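Local coordinates for enoyl-CoA hydratase/isomerase (Mycobacterium avium, PDB 3P5M), which probably hydrates or isomerises enoyl-CoA thioesters, as a six-chain member of the crotonase superfamily, at residues Pro33-Leu38 with Ala78-Arg83; Val84-Thr89 with Ala215-Val220; Phe125-Thr130 with Ser154-Thr159; Gly133-Gly138 with Glu226-Leu231; Leu146-Ala151 with Trp171-His176. All blocks are in the same frame, centred on the assembly; numbering follows the deposited sequence.

From the N terminus, interaction 1 closes first, joining helix 32-47 to helix 74-90 and closing a loop that contains strand 53-58. Interaction 2 opens right after it, further along helix 74-90, and reaches across to the start of helix 217-231. Inside that long loop, interaction 3 ties the end of strand 124-126 to helix 150-159. Interaction 5 also nests there. It joins 146-151 to the turn before strand 176-177, and its segments alternate with those of interaction 3. Interaction 4 crosses interactions 2 and 3 and encloses interaction 5. It fixes the loop 133-138 to the end of helix 217-231. Together they tie helices, strand ends and loops of one crotonase-type subunit.

Interaction 1: Pro33-Leu38 with Ala78-Arg83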
# COMPACT_ATOMS: atom_id res chain seq x y z
N PRO B 33 -8.25 4.51 42.00
CA PRO B 33 -6.97 4.27 42.70
C PRO B 33 -5.84 3.95 41.71
O PRO B 33 -4.76 4.53 41.80
CB PRO B 33 -7.25 3.04 43.57
CG PRO B 33 -8.76 2.89 43.63
CD PRO B 33 -9.39 3.93 42.73
N MET B 34 -6.11 3.04 40.78
CA MET B 34 -5.09 2.60 39.83
C MET B 34 -4.56 3.76 38.99
O MET B 34 -3.34 3.87 38.78
CB MET B 34 -5.65 1.49 38.94
CG MET B 34 -4.67 0.87 37.98
SD MET B 34 -5.42 -0.62 37.32
CE MET B 34 -4.20 -1.17 36.12
N LEU B 35 -5.47 4.62 38.54
CA LEU B 35 -5.08 5.78 37.71
C LEU B 35 -4.25 6.79 38.49
O LEU B 35 -3.22 7.26 38.00
CB LEU B 35 -6.30 6.46 37.09
CG LEU B 35 -7.08 5.66 36.03
CD1 LEU B 35 -8.39 6.36 35.67
CD2 LEU B 35 -6.25 5.43 34.80
N GLU B 36 -4.70 7.12 39.70
CA GLU B 36 -3.99 8.06 40.58
C GLU B 36 -2.59 7.56 40.91
O GLU B 36 -1.64 8.33 40.89
CB GLU B 36 -4.76 8.33 41.86
CG GLU B 36 -5.62 9.58 41.80
CD GLU B 36 -6.45 9.80 43.06
OE1 GLU B 36 -5.99 9.44 44.17
OE2 GLU B 36 -7.58 10.34 42.95
N GLU B 37 -2.48 6.27 41.20
CA GLU B 37 -1.20 5.62 41.40
C GLU B 37 -0.27 5.79 40.19
O GLU B 37 0.88 6.22 40.33
CB GLU B 37 -1.42 4.13 41.71
CG GLU B 37 -0.11 3.34 41.98
CD GLU B 37 0.48 3.60 43.35
OE1 GLU B 37 -0.13 4.33 44.14
OE2 GLU B 37 1.56 3.07 43.65
N LEU B 38 -0.78 5.45 39.01
CA LEU B 38 -0.04 5.57 37.78
C LEU B 38 0.53 6.99 37.61
O LEU B 38 1.70 7.18 37.26
CB LEU B 38 -0.99 5.21 36.63
CG LEU B 38 -0.53 5.18 35.17
CD1 LEU B 38 0.75 4.40 35.01
CD2 LEU B 38 -1.62 4.57 34.29
N ALA B 78 -12.83 10.07 35.51
CA ALA B 78 -12.64 10.88 34.32
C ALA B 78 -11.50 11.86 34.58
O ALA B 78 -10.58 11.99 33.75
CB ALA B 78 -13.96 11.64 33.97
N ASP B 79 -11.55 12.50 35.75
CA ASP B 79 -10.47 13.41 36.19
C ASP B 79 -9.10 12.72 36.31
O ASP B 79 -8.08 13.24 35.82
CB ASP B 79 -10.80 14.14 37.51
CG ASP B 79 -11.97 15.14 37.37
OD1 ASP B 79 -12.32 15.59 36.24
OD2 ASP B 79 -12.55 15.49 38.42
N ALA B 80 -9.07 11.56 36.96
CA ALA B 80 -7.79 10.85 37.13
C ALA B 80 -7.19 10.41 35.76
O ALA B 80 -5.97 10.62 35.49
CB ALA B 80 -7.95 9.65 38.11
N ALA B 81 -8.05 9.85 34.90
CA ALA B 81 -7.68 9.44 33.53
C ALA B 81 -7.16 10.62 32.72
O ALA B 81 -6.15 10.51 32.02
CB ALA B 81 -8.86 8.84 32.85
N ASN B 82 -7.85 11.75 32.83
CA ASN B 82 -7.37 12.99 32.22
C ASN B 82 -5.98 13.39 32.70
O ASN B 82 -5.11 13.76 31.89
CB ASN B 82 -8.39 14.12 32.40
CG ASN B 82 -9.61 13.95 31.48
OD1 ASN B 82 -9.54 13.24 30.47
ND2 ASN B 82 -10.71 14.64 31.79
N ARG B 83 -5.75 13.30 34.02
CA ARG B 83 -4.46 13.72 34.56
C ARG B 83 -3.33 12.76 34.19
O ARG B 83 -2.20 13.19 34.06
CB ARG B 83 -4.54 13.94 36.09
CG ARG B 83 -5.10 15.35 36.47
CD ARG B 83 -6.08 15.31 37.67
NE ARG B 83 -5.79 14.13 38.50
CZ ARG B 83 -6.53 13.71 39.52
NH1 ARG B 83 -7.62 14.39 39.86
NH2 ARG B 83 -6.18 12.60 40.19
O HOH W 1 -4.45 10.29 37.87
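Ala80 and Leu35 bring two helices of the crotonase fold together, side by side and running in nearly the same direction. Helix 32-47 and helix 74-90 approach to 8.7 Å between their local axes and cross at 26°. Along 78-83, Ala80 is the first residue to touch. Its CB points at the other helix and meets Leu35 CB at 3.7 Å. The small methyl is consistent with the close approach of the axes. The carbonyl of Ala80 is served by a water, which donates to Ala80 O at 2.8 Å. The same water reaches Leu35 O at 3.3 Å, a weak bond, so it bridges the two helices. Ala81 follows. Leu35 has CG anti to its carbonyl carbon, beside the backbone N (chi1 -67°). From there its CD1 branch reaches the backbone, 3.6 Å from Ala81 N, and also lies 3.8 Å from Ala81 CB. Phe106 of helix 106-113 packs on both Leu35 and Ala81 and extends the apolar packing. Arg83 comes last, at the solvent side. Its chain is bent in the middle, and one guanidinium face lies over its own helix, above Asp79 C and Ala80 CA. The side chains of Glu36 and Arg83 lie side by side and point the same way, with carboxylate and guanidinium planes 37° apart. The salt bridge is long, 3.8 Å from Glu36 OE2 to Arg83 NH2. A methylene comes closer than the charge does: Glu36 CG sits at the guanidinium edge, near its plane, 3.5 Å from Arg83 NH2.

Interaction 2: Val84-Thr89 with Ala215-Val220; sequences VVRAIT and AELEPV
Leu217, in the first turn of helix 217-231, packs against Val85, Arg86 and Thr89 of helix 74-90. This is helix-to-helix packing within the crotonase fold, and one leucine carries most of it. The apolar contact is Leu217 CD2 with Val85 CG1, 4.2 Å. The Thr89 hydroxyl comes beside the same methyl. That hydroxyl is turned back to its own helix, where Thr89 OG1 donates to Arg86 O at 3.0 Å. Arg150 of a neighbouring subunit packs on Thr89.

The second kind of contact is guanidinium on aliphatic carbon. Arg86 has CG anti to its backbone N (chi1 177°), and its chain then bends twice. Arg86 and Leu217 slide past each other in opposite directions. Leu217 CD2 sits over one guanidinium face, 3.9 Å above the plane and offset toward the rim. Arg86 NH2 lies 3.8 Å from Leu217 CB. The carboxylate of Glu218 is near but not in contact with Arg86. It could still offset the positive charge beside this helix start.

The polar link runs through water. One water lies in plane at the guanidinium edge and accepts weakly from Arg86 NH2 at 2.7 Å. It donates to Ala215 O at 3.3 Å, and it accepts from the backbone of the first helical turn, 2.8 Å from Glu218 N.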
# COMPACT_ATOMS: atom_id res chain seq x y z
N VAL B 84 -3.63 11.47 33.99
CA VAL B 84 -2.61 10.51 33.54
C VAL B 84 -2.10 10.95 32.17
O VAL B 84 -0.89 11.07 31.95
CB VAL B 84 -3.14 9.05 33.48
CG1 VAL B 84 -2.18 8.13 32.74
CG2 VAL B 84 -3.40 8.51 34.92
N VAL B 85 -3.03 11.24 31.28
CA VAL B 85 -2.67 11.64 29.91
C VAL B 85 -1.87 12.95 29.91
O VAL B 85 -0.87 13.07 29.21
CB VAL B 85 -3.93 11.73 29.01
CG1 VAL B 85 -3.57 12.44 27.67
CG2 VAL B 85 -4.54 10.33 28.81
N ARG B 86 -2.32 13.92 30.69
CA ARG B 86 -1.60 15.18 30.78
C ARG B 86 -0.18 15.00 31.34
O ARG B 86 0.74 15.56 30.79
CB ARG B 86 -2.38 16.25 31.55
CG ARG B 86 -1.57 17.58 31.72
CD ARG B 86 -1.13 18.29 30.39
NE ARG B 86 -2.23 19.01 29.74
CZ ARG B 86 -2.11 19.81 28.67
NH1 ARG B 86 -0.92 20.05 28.12
NH2 ARG B 86 -3.20 20.39 28.15
N ALA B 87 -0.03 14.22 32.40
CA ALA B 87 1.29 13.90 32.97
C ALA B 87 2.28 13.24 31.99
O ALA B 87 3.48 13.58 31.97
CB ALA B 87 1.11 13.03 34.22
N ILE B 88 1.80 12.29 31.19
CA ILE B 88 2.67 11.69 30.18
C ILE B 88 3.08 12.74 29.12
O ILE B 88 4.24 12.86 28.78
CB ILE B 88 1.98 10.47 29.47
CG1 ILE B 88 1.80 9.30 30.44
CG2 ILE B 88 2.79 10.04 28.31
CD1 ILE B 88 0.59 8.34 30.05
N THR B 89 2.13 13.50 28.59
CA THR B 89 2.48 14.48 27.54
C THR B 89 3.38 15.62 28.08
O THR B 89 4.14 16.24 27.32
CB THR B 89 1.24 15.11 26.86
OG1 THR B 89 0.42 15.77 27.84
CG2 THR B 89 0.38 14.05 26.16
N ALA B 215 -3.08 22.08 21.97
CA ALA B 215 -3.75 23.28 22.43
C ALA B 215 -5.18 22.98 22.92
O ALA B 215 -5.64 23.60 23.86
CB ALA B 215 -3.75 24.38 21.36
N GLU B 216 -5.85 22.00 22.31
CA GLU B 216 -7.23 21.70 22.72
C GLU B 216 -7.34 20.55 23.72
O GLU B 216 -8.46 20.17 24.06
CB GLU B 216 -8.13 21.44 21.49
CG GLU B 216 -8.00 22.50 20.37
CD GLU B 216 -8.30 23.89 20.90
OE1 GLU B 216 -9.15 23.99 21.80
OE2 GLU B 216 -7.67 24.86 20.45
N LEU B 217 -6.21 19.97 24.18
CA LEU B 217 -6.31 18.82 25.08
C LEU B 217 -7.20 19.13 26.29
O LEU B 217 -8.14 18.41 26.57
CB LEU B 217 -4.94 18.28 25.56
CG LEU B 217 -4.94 16.99 26.41
CD1 LEU B 217 -5.67 15.82 25.73
CD2 LEU B 217 -3.47 16.56 26.76
N GLU B 218 -6.90 20.20 27.02
CA GLU B 218 -7.68 20.52 28.22
C GLU B 218 -9.18 20.79 27.93
O GLU B 218 -10.03 20.13 28.54
CB GLU B 218 -7.04 21.67 29.02
CG GLU B 218 -7.33 21.65 30.52
CD GLU B 218 -6.75 22.86 31.24
OE1 GLU B 218 -6.98 24.01 30.81
OE2 GLU B 218 -6.07 22.67 32.25
N PRO B 219 -9.51 21.76 27.02
CA PRO B 219 -10.95 21.97 26.78
C PRO B 219 -11.68 20.68 26.31
O PRO B 219 -12.85 20.45 26.67
CB PRO B 219 -11.00 23.01 25.63
CG PRO B 219 -9.63 23.44 25.37
CD PRO B 219 -8.67 22.72 26.29
N VAL B 220 -11.00 19.85 25.52
CA VAL B 220 -11.63 18.63 25.03
C VAL B 220 -11.84 17.63 26.18
O VAL B 220 -12.88 16.99 26.25
CB VAL B 220 -10.85 17.97 23.86
CG1 VAL B 220 -11.39 16.56 23.58
CG2 VAL B 220 -10.95 18.81 22.61
O HOH W 2 -4.76 21.98 26.54

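Interaction 3: Phe125-Thr130 with Ser154-Thr159; sequences FQLAFT and SRMAMT
The end of strand 124-126, in the small three-stranded sheet, is joined to the last turn of helix 150-159, with Leu127 and Thr130 meeting Met156 and Ala157. The apolar part centres on Leu127. Its CG is anti to the carbonyl carbon (chi1 -58°), and CD1 lies 3.9 Å from Ala157 CA, close to the CB atoms of both Met156 and Ala157. Met156 bends at its last torsion, and its CE comes to 4.0 Å from Phe125 O.

Two waters bridge the backbones. The first accepts from Leu127 N at 2.9 Å and donates to Met156 O at 2.7 Å. The second donates to Leu127 O at 2.7 Å and to Ala157 O at 2.8 Å. It also accepts from Thr130 N at 3.2 Å, so it has three backbone partners. The direct bond is from Thr130 OG1 to Ala157 O, 3.1 Å long. It arrives nearly head-on, with a C=O...donor angle of 162°. Ala157 O is thus gripped by a hydroxyl and a water.

Thr205 of a neighbouring subunit packs on Ala157, so the contact lies beside a subunit interface. Water-bridged packing of a strand end on the last turn of a helix ties the small sheet to helix 150-159 in this crotonase-type fold.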
# COMPACT_ATOMS: atom_id res chain seq x y z
N PHE B 125 -6.27 -1.35 18.73
CA PHE B 125 -6.65 -0.07 19.33
C PHE B 125 -8.12 0.11 19.02
O PHE B 125 -8.56 -0.09 17.88
CB PHE B 125 -5.79 1.04 18.72
CG PHE B 125 -4.31 0.82 18.93
CD1 PHE B 125 -3.64 1.42 20.01
CD2 PHE B 125 -3.60 -0.02 18.11
CE1 PHE B 125 -2.29 1.19 20.23
CE2 PHE B 125 -2.26 -0.26 18.31
CZ PHE B 125 -1.59 0.35 19.37
N GLN B 126 -8.91 0.43 20.04
CA GLN B 126 -10.33 0.40 19.85
C GLN B 126 -11.03 1.32 20.84
O GLN B 126 -10.76 1.26 22.04
CB GLN B 126 -10.85 -1.02 20.04
CG GLN B 126 -12.37 -1.18 19.78
CD GLN B 126 -12.93 -2.54 20.28
OE1 GLN B 126 -12.34 -3.16 21.15
NE2 GLN B 126 -14.06 -2.97 19.73
N LEU B 127 -11.93 2.15 20.33
CA LEU B 127 -12.80 2.99 21.18
C LEU B 127 -14.12 2.23 21.36
O LEU B 127 -15.11 2.49 20.67
CB LEU B 127 -13.00 4.36 20.54
CG LEU B 127 -11.74 5.19 20.25
CD1 LEU B 127 -12.09 6.56 19.62
CD2 LEU B 127 -10.90 5.39 21.52
N ALA B 128 -14.10 1.25 22.25
CA ALA B 128 -15.30 0.43 22.44
C ALA B 128 -16.37 1.11 23.28
O ALA B 128 -17.41 0.52 23.54
CB ALA B 128 -14.96 -0.95 23.02
N PHE B 129 -16.16 2.36 23.69
CA PHE B 129 -17.08 2.97 24.65
C PHE B 129 -18.52 2.94 24.16
O PHE B 129 -19.43 2.61 24.93
CB PHE B 129 -16.71 4.44 24.96
CG PHE B 129 -15.23 4.71 25.12
CD1 PHE B 129 -14.69 4.93 26.40
CD2 PHE B 129 -14.38 4.83 24.00
CE1 PHE B 129 -13.36 5.22 26.56
CE2 PHE B 129 -13.03 5.14 24.16
CZ PHE B 129 -12.51 5.35 25.45
N THR B 130 -18.75 3.28 22.88
CA THR B 130 -20.12 3.41 22.36
C THR B 130 -20.91 2.14 22.42
O THR B 130 -22.14 2.18 22.35
CB THR B 130 -20.21 4.02 20.93
OG1 THR B 130 -19.30 3.37 20.05
CG2 THR B 130 -19.91 5.51 20.94
N SER B 154 -13.74 9.82 13.81
CA SER B 154 -15.20 9.68 13.86
C SER B 154 -15.60 8.24 13.68
O SER B 154 -16.46 7.75 14.39
CB SER B 154 -15.92 10.50 12.77
OG SER B 154 -15.41 11.81 12.71
N ARG B 155 -15.00 7.57 12.70
CA ARG B 155 -15.27 6.18 12.49
C ARG B 155 -14.92 5.34 13.73
O ARG B 155 -15.79 4.64 14.26
CB ARG B 155 -14.57 5.61 11.23
CG ARG B 155 -14.95 4.13 10.97
CD ARG B 155 -14.51 3.61 9.60
NE ARG B 155 -14.76 2.17 9.45
CZ ARG B 155 -14.75 1.52 8.29
NH1 ARG B 155 -14.52 2.20 7.18
NH2 ARG B 155 -14.99 0.19 8.23
N MET B 156 -13.67 5.44 14.22
CA MET B 156 -13.28 4.69 15.42
C MET B 156 -14.31 4.88 16.53
O MET B 156 -14.73 3.91 17.16
CB MET B 156 -11.92 5.14 15.93
CG MET B 156 -10.79 4.52 15.13
SD MET B 156 -9.20 4.93 15.85
CE MET B 156 -9.18 3.79 17.22
N ALA B 157 -14.74 6.12 16.74
CA ALA B 157 -15.59 6.45 17.88
C ALA B 157 -17.02 6.01 17.63
O ALA B 157 -17.64 5.45 18.51
CB ALA B 157 -15.53 7.94 18.23
N MET B 158 -17.53 6.24 16.43
CA MET B 158 -18.90 5.89 16.12
C MET B 158 -19.16 4.41 15.82
O MET B 158 -20.27 3.93 16.10
CB MET B 158 -19.43 6.78 15.03
CG MET B 158 -19.70 8.16 15.60
SD MET B 158 -20.23 9.37 14.44
CE MET B 158 -21.30 8.43 13.39
N THR B 159 -18.18 3.69 15.29
CA THR B 159 -18.41 2.26 14.96
C THR B 159 -17.85 1.28 15.98
O THR B 159 -18.18 0.07 15.97
CB THR B 159 -17.82 1.87 13.57
OG1 THR B 159 -16.39 1.88 13.64
CG2 THR B 159 -18.30 2.77 12.50
O HOH W 3 -12.80 2.06 17.59
O HOH W 4 -16.55 4.70 21.00

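Interaction 4: Gly133-Gly138 with Glu226-Leu231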
# COMPACT_ATOMS: atom_id res chain seq x y z
N GLY B 133 -22.80 2.67 25.24
CA GLY B 133 -23.48 3.97 25.20
C GLY B 133 -22.71 5.12 25.82
O GLY B 133 -23.29 6.15 26.16
N LEU B 134 -21.39 4.94 25.95
CA LEU B 134 -20.51 5.96 26.49
C LEU B 134 -19.61 6.51 25.37
O LEU B 134 -19.59 5.97 24.28
CB LEU B 134 -19.65 5.39 27.62
CG LEU B 134 -20.40 4.87 28.85
CD1 LEU B 134 -19.41 4.48 29.96
CD2 LEU B 134 -21.40 5.93 29.38
N MET B 135 -18.89 7.59 25.66
CA MET B 135 -18.12 8.33 24.67
C MET B 135 -16.63 8.21 25.01
O MET B 135 -16.29 7.71 26.10
CB MET B 135 -18.54 9.81 24.70
CG MET B 135 -17.93 10.55 25.90
SD MET B 135 -18.39 12.27 25.96
CE MET B 135 -17.51 12.91 24.56
N PRO B 136 -15.74 8.63 24.07
CA PRO B 136 -14.29 8.50 24.32
C PRO B 136 -13.89 9.34 25.52
O PRO B 136 -14.58 10.31 25.83
CB PRO B 136 -13.67 9.03 23.02
CG PRO B 136 -14.71 8.67 21.96
CD PRO B 136 -16.03 8.94 22.65
N ASP B 137 -12.83 8.94 26.22
CA ASP B 137 -12.30 9.70 27.37
C ASP B 137 -10.76 9.80 27.36
O ASP B 137 -10.10 9.36 26.39
CB ASP B 137 -12.74 9.06 28.68
CG ASP B 137 -12.21 7.65 28.85
OD1 ASP B 137 -11.28 7.23 28.11
OD2 ASP B 137 -12.72 6.95 29.74
N GLY B 138 -10.19 10.36 28.43
CA GLY B 138 -8.75 10.54 28.52
C GLY B 138 -8.27 11.72 27.71
O GLY B 138 -7.13 12.13 27.85
N GLU B 226 -17.68 16.15 31.08
CA GLU B 226 -19.12 16.54 31.19
C GLU B 226 -20.05 15.56 30.46
O GLU B 226 -21.13 15.21 30.97
CB GLU B 226 -19.37 17.95 30.65
CG GLU B 226 -20.78 18.39 30.87
CD GLU B 226 -21.07 19.77 30.38
OE1 GLU B 226 -20.13 20.57 30.21
OE2 GLU B 226 -22.26 20.07 30.15
N GLY B 227 -19.64 15.17 29.24
CA GLY B 227 -20.39 14.22 28.45
C GLY B 227 -20.55 12.86 29.12
O GLY B 227 -21.65 12.31 29.16
N GLN B 228 -19.46 12.32 29.67
CA GLN B 228 -19.55 11.03 30.35
C GLN B 228 -20.49 11.09 31.55
O GLN B 228 -21.27 10.18 31.76
CB GLN B 228 -18.17 10.49 30.77
CG GLN B 228 -18.11 8.97 30.77
CD GLN B 228 -17.99 8.43 29.33
OE1 GLN B 228 -18.94 8.54 28.53
NE2 GLN B 228 -16.81 7.93 28.97
N LEU B 229 -20.41 12.17 32.32
CA LEU B 229 -21.36 12.44 33.41
C LEU B 229 -22.81 12.41 32.97
O LEU B 229 -23.67 11.86 33.65
CB LEU B 229 -21.06 13.79 34.08
CG LEU B 229 -19.93 13.73 35.12
CD1 LEU B 229 -19.57 15.17 35.58
CD2 LEU B 229 -20.31 12.81 36.32
N ALA B 230 -23.11 13.04 31.83
CA ALA B 230 -24.47 13.02 31.32
C ALA B 230 -24.83 11.63 30.78
O ALA B 230 -25.97 11.17 30.93
CB ALA B 230 -24.63 14.06 30.25
N LEU B 231 -23.87 10.96 30.14
CA LEU B 231 -24.15 9.68 29.47
C LEU B 231 -24.45 8.53 30.42
O LEU B 231 -25.31 7.71 30.12
CB LEU B 231 -23.05 9.30 28.46
CG LEU B 231 -23.00 10.15 27.19
CD1 LEU B 231 -21.84 9.63 26.30
CD2 LEU B 231 -24.30 10.14 26.44
O HOH W 5 -14.71 9.12 31.49
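Met135 O accepts a hydrogen bond from Gln228 NE2 at 2.9 Å, with an N-H...O angle of 160°. The same amide also takes the other backbone group of Met135. Met135 N donates to Gln228 OE1 at 3.0 Å in an almost straight bond (177°), in the plane of the glutamine carbonyl and on a lone pair. The first bond is less ideal, since the donor is tilted from the plane of the Met135 carbonyl. One side-chain amide thus pairs with both N-H and C=O of a single residue, as a neighbouring strand would. Both OE1 and NE2 of the buried amide have a backbone partner, which settles which end is which. The chain of Gln228 bends at chi2 (77°), which places CD back toward the loop.

Apolar groups pack around this pair. Leu134 crosses Gln228 at about a right angle, with Leu134 CB 3.4 Å from Gln228 OE1. Leu134 and Leu231 slide past each other in opposite directions, and Leu134 CD2 is 3.9 Å from Leu231 CB. Leu231 CD1 touches Met135 CB at 3.7 Å. The sulfur of Met135 rests on bare backbone, with Met135 SD 3.7 Å from Gly227 CA. A water linking Asp137 OD2 to Gln228 NE2 is held only weakly.

Thr205 of a neighbouring subunit packs on Met135, and Ala201 of that subunit on Leu231. The irregular loop 133-138 is held to helix 217-231 through both backbone groups of Met135. In crotonase relatives the equivalent loop probably runs beside the acyl-CoA pocket.

Interaction 5: Leu146-Ala151 with Trp171-His176; sequences LLIGRA and WGMISH
Ile148 packs on Trp171 and Met173, where the short helix 145-148 meets the turn that ends helix 165-171 in the crotonase fold. That turn is a Schellman motif, with Gly172 at positive phi. From CB the side chain of Ile148 splits into two branches. The CG2 branch is anti to the carbonyl carbon and beside the backbone N. It reaches in between two residues, with Ile148 CG2 3.7 Å from Met173 CB and 3.8 Å from Trp171 CB. The other branch starts at CG1, which sits between the backbone N and the carbonyl carbon (chi1 65°). An extended chi2 of 176° then carries CD1 to the indole. Ile148 CD1 lies 4.0 Å from Trp171 CE3 and 4.2 Å from Trp171 CZ3, and it approaches the ring obliquely. Ile148 and Met173 lie side by side and point the same way. Met156 of helix 150-159 packs on both of them, while Arg152 makes a cation-pi contact with Trp171.

Leu147 supplies the second half of the contact. Its CD1 lies 3.7 Å from Met173 O, so a methyl rests against backbone. Gly149 follows as the N-cap of helix 150-159, and Arg150 then binds Leu112 O of a neighbouring subunit. Carbonyls also crowd at the turn. Leu147 O lies 3.5 Å from Trp171 O. It is closer still to the next carbonyl, and these two acceptors do not bond: Leu147 O and Gly172 O are 3.3 Å apart.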
# COMPACT_ATOMS: atom_id res chain seq x y z
N LEU B 146 -5.05 14.48 15.53
CA LEU B 146 -3.69 14.92 15.18
C LEU B 146 -2.80 13.71 14.90
O LEU B 146 -1.61 13.85 14.67
CB LEU B 146 -3.11 15.82 16.31
CG LEU B 146 -3.56 17.30 16.29
CD1 LEU B 146 -3.04 17.99 15.04
CD2 LEU B 146 -5.10 17.45 16.36
N LEU B 147 -3.38 12.51 14.95
CA LEU B 147 -2.63 11.29 14.61
C LEU B 147 -3.08 10.74 13.26
O LEU B 147 -2.24 10.46 12.39
CB LEU B 147 -2.79 10.23 15.72
CG LEU B 147 -2.17 10.62 17.06
CD1 LEU B 147 -2.44 9.57 18.13
CD2 LEU B 147 -0.68 10.83 16.92
N ILE B 148 -4.41 10.62 13.09
CA ILE B 148 -5.05 9.91 11.97
C ILE B 148 -6.08 10.78 11.20
O ILE B 148 -6.69 10.29 10.26
CB ILE B 148 -5.74 8.59 12.44
CG1 ILE B 148 -6.92 8.91 13.40
CG2 ILE B 148 -4.75 7.62 13.14
CD1 ILE B 148 -7.71 7.66 13.82
N GLY B 149 -6.27 12.04 11.59
CA GLY B 149 -7.27 12.89 10.93
C GLY B 149 -8.67 12.67 11.51
O GLY B 149 -8.96 11.66 12.20
N ARG B 150 -9.53 13.65 11.27
CA ARG B 150 -10.89 13.61 11.87
C ARG B 150 -11.79 12.48 11.35
O ARG B 150 -12.62 11.96 12.10
CB ARG B 150 -11.55 14.99 11.66
CG ARG B 150 -12.98 15.10 12.09
CD ARG B 150 -13.41 16.58 11.99
NE ARG B 150 -14.83 16.64 11.70
CZ ARG B 150 -15.32 16.85 10.48
NH1 ARG B 150 -16.63 16.85 10.31
NH2 ARG B 150 -14.50 17.08 9.44
N ALA B 151 -11.66 12.09 10.07
CA ALA B 151 -12.59 11.10 9.51
C ALA B 151 -12.37 9.72 10.11
O ALA B 151 -13.34 9.02 10.44
CB ALA B 151 -12.51 11.04 7.98
N TRP B 171 -1.85 4.33 9.21
CA TRP B 171 -2.59 5.54 9.46
C TRP B 171 -1.76 6.59 10.15
O TRP B 171 -2.18 7.73 10.19
CB TRP B 171 -3.77 5.21 10.39
CG TRP B 171 -4.92 4.49 9.72
CD1 TRP B 171 -4.96 3.96 8.43
CD2 TRP B 171 -6.18 4.19 10.31
NE1 TRP B 171 -6.19 3.41 8.20
CE2 TRP B 171 -6.96 3.53 9.33
CE3 TRP B 171 -6.74 4.46 11.57
CZ2 TRP B 171 -8.28 3.09 9.58
CZ3 TRP B 171 -8.04 4.03 11.81
CH2 TRP B 171 -8.80 3.36 10.81
N GLY B 172 -0.64 6.20 10.76
CA GLY B 172 0.19 7.17 11.55
C GLY B 172 -0.31 7.37 12.97
O GLY B 172 0.04 8.39 13.64
N MET B 173 -1.11 6.39 13.47
CA MET B 173 -1.59 6.43 14.84
C MET B 173 -0.47 6.19 15.83
O MET B 173 -0.44 6.76 16.90
CB MET B 173 -2.66 5.34 15.08
CG MET B 173 -3.47 5.50 16.39
SD MET B 173 -4.47 4.03 16.87
CE MET B 173 -5.69 4.16 15.55
N ILE B 174 0.44 5.30 15.46
CA ILE B 174 1.49 4.83 16.34
C ILE B 174 2.84 4.95 15.64
O ILE B 174 2.90 4.84 14.41
CB ILE B 174 1.21 3.34 16.81
CG1 ILE B 174 0.96 2.42 15.61
CG2 ILE B 174 -0.00 3.34 17.78
CD1 ILE B 174 0.98 0.90 15.97
N SER B 175 3.90 5.15 16.40
CA SER B 175 5.22 5.37 15.80
C SER B 175 5.90 4.08 15.28
O SER B 175 6.59 4.14 14.29
CB SER B 175 6.13 6.06 16.80
OG SER B 175 6.33 5.20 17.92
N HIS B 176 5.64 2.94 15.93
CA HIS B 176 6.35 1.67 15.63
C HIS B 176 5.47 0.47 15.49
O HIS B 176 4.54 0.24 16.30
CB HIS B 176 7.40 1.35 16.70
CG HIS B 176 8.58 2.27 16.67
ND1 HIS B 176 8.53 3.56 17.15
CD2 HIS B 176 9.83 2.10 16.18
CE1 HIS B 176 9.71 4.14 16.99
NE2 HIS B 176 10.51 3.28 16.39